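Local coordinates for flavin-dependent thymidylate synthase (PDB 6J61) that catalyses the FAD-dependent reductive methylation of dUMP to dTMP, using methylenetetrahydrofolate as methyl donor and NADPH as reductant, and works as a homotetramer, at the interface of chains A and B. Sequence-based numbering; all coordinates share one arbitrary frame. Chains: chain A/B, Flavin-dependent thymidylate synthase.

The interface of chains A and B. Residues chain A 105, 107-110; chain B 146, 150-152, 155.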
# COMPACT_ATOMS: atom_id res chain seq x y z
N PRO A 105 24.56 2.40 -24.72
CA PRO A 105 25.06 3.60 -24.06
C PRO A 105 25.88 4.52 -24.96
O PRO A 105 26.44 4.08 -25.96
CB PRO A 105 25.90 3.04 -22.91
CG PRO A 105 26.41 1.76 -23.48
CD PRO A 105 25.19 1.20 -24.15
N ALA A 107 28.36 6.01 -23.84
CA ALA A 107 29.69 5.57 -23.41
C ALA A 107 29.58 4.86 -22.07
O ALA A 107 28.70 5.16 -21.26
CB ALA A 107 30.61 6.78 -23.29
N PHE A 108 30.47 3.90 -21.83
CA PHE A 108 30.47 3.16 -20.58
C PHE A 108 31.15 3.99 -19.52
O PHE A 108 32.01 4.81 -19.82
CB PHE A 108 31.23 1.84 -20.73
CG PHE A 108 30.44 0.75 -21.39
CD1 PHE A 108 29.39 0.14 -20.72
CD2 PHE A 108 30.73 0.34 -22.68
CE1 PHE A 108 28.66 -0.88 -21.32
CE2 PHE A 108 30.00 -0.67 -23.28
CZ PHE A 108 28.97 -1.28 -22.60
N ARG A 109 30.76 3.77 -18.27
CA ARG A 109 31.34 4.51 -17.16
C ARG A 109 32.32 3.64 -16.38
O ARG A 109 32.13 2.43 -16.27
CB ARG A 109 30.25 5.03 -16.23
CG ARG A 109 29.16 5.77 -16.96
CD ARG A 109 28.13 6.34 -16.01
NE ARG A 109 26.84 6.41 -16.67
CZ ARG A 109 25.92 5.46 -16.62
NH1 ARG A 109 26.16 4.36 -15.91
NH2 ARG A 109 24.79 5.59 -17.30
N LYS A 110 33.35 4.28 -15.85
CA LYS A 110 34.38 3.57 -15.10
C LYS A 110 33.95 3.23 -13.67
O LYS A 110 33.10 3.91 -13.09
CB LYS A 110 35.66 4.41 -15.11
CG LYS A 110 36.83 3.78 -14.35
CD LYS A 110 38.13 4.54 -14.55
CE LYS A 110 39.15 4.18 -13.46
NZ LYS A 110 39.33 2.71 -13.29
N LEU B 146 34.19 -6.78 -19.36
CA LEU B 146 33.77 -5.40 -19.15
C LEU B 146 34.26 -4.95 -17.77
O LEU B 146 34.80 -3.85 -17.62
CB LEU B 146 32.25 -5.30 -19.23
CG LEU B 146 31.63 -4.47 -20.37
CD1 LEU B 146 32.49 -4.49 -21.63
CD2 LEU B 146 30.23 -5.02 -20.66
N GLY B 150 37.56 -1.96 -16.43
CA GLY B 150 37.23 -0.88 -15.52
C GLY B 150 35.82 -0.34 -15.66
O GLY B 150 35.50 0.72 -15.11
N VAL B 151 34.98 -1.05 -16.40
CA VAL B 151 33.60 -0.63 -16.59
C VAL B 151 32.84 -0.79 -15.28
O VAL B 151 33.09 -1.73 -14.52
CB VAL B 151 32.94 -1.48 -17.68
CG1 VAL B 151 31.50 -1.06 -17.89
CG2 VAL B 151 33.73 -1.34 -18.97
N ALA B 152 31.92 0.14 -15.00
CA ALA B 152 31.12 0.12 -13.77
C ALA B 152 30.10 -1.01 -13.70
O ALA B 152 29.37 -1.27 -14.67
CB ALA B 152 30.41 1.46 -13.60
N MET B 155 26.62 -1.01 -15.06
CA MET B 155 26.51 -1.02 -16.50
C MET B 155 26.89 -2.35 -17.12
O MET B 155 26.26 -2.79 -18.09
CB MET B 155 27.38 0.08 -17.11
CG MET B 155 26.92 1.49 -16.82
SD MET B 155 27.75 2.66 -17.91
CE MET B 155 26.72 2.49 -19.36
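A:Arg109 and B:Met155 meet with CG of each side chain anti to its own carbonyl carbon (chi1 -51° and -68°), and a bend at the end of the methionine (chi3 82°) carries CE toward A:Pro105 and A:Phe108, with the rim of the guanidinium on its other flank. The two side chains cross at about a right angle. Sulphur SD of B:Met155 rests against the aliphatic stem of A:Arg109, 3.5 Å from CG, while the CE methyl lies over one face of the guanidinium, toward its rim. A weak hydrogen bond, 3.2 Å long, runs from the backbone N of A:Arg109 to the same SD, so the thioether is approached by both main chain and side chain. On the side away from the guanidinium the methyl meets A:Pro105, whose CB is 3.7 Å from CE, and the ring of A:Phe108, whose CD1 lies 3.8 Å from it. CD1 also touches CG1 of B:Val151 at 3.7 Å, which places this rim of the ring between valine and methionine; A:Pro105 CG packs over one face of the ring within chain A. An alanine in place of A:Arg109 would probably leave one flank of the B:Met155 thioether without the guanidinium and CG that pack on it, so that the sulphur end is held less firmly. Alongside this apolar cluster the backbones are joined: B:Ala152 N donates to A:Arg109 O over 2.6 Å, and A:Lys110 forms an antiparallel beta bridge with B:Val151. The stem of A:Lys110 runs past B:Gly150, its CG 3.4 Å from the glycine O. The patch therefore pairs an extended loop of one subunit with the turn between helix 132-148 and the short helix 153-156 of the other, together with that short helix. Its centre is about 18 Å from A:Arg184, the predicted active-site residue. At that distance a structural role is likely: together with its two-fold twin the patch would fasten two subunits of the homotetramer, whose FAD sites are each built from three monomers.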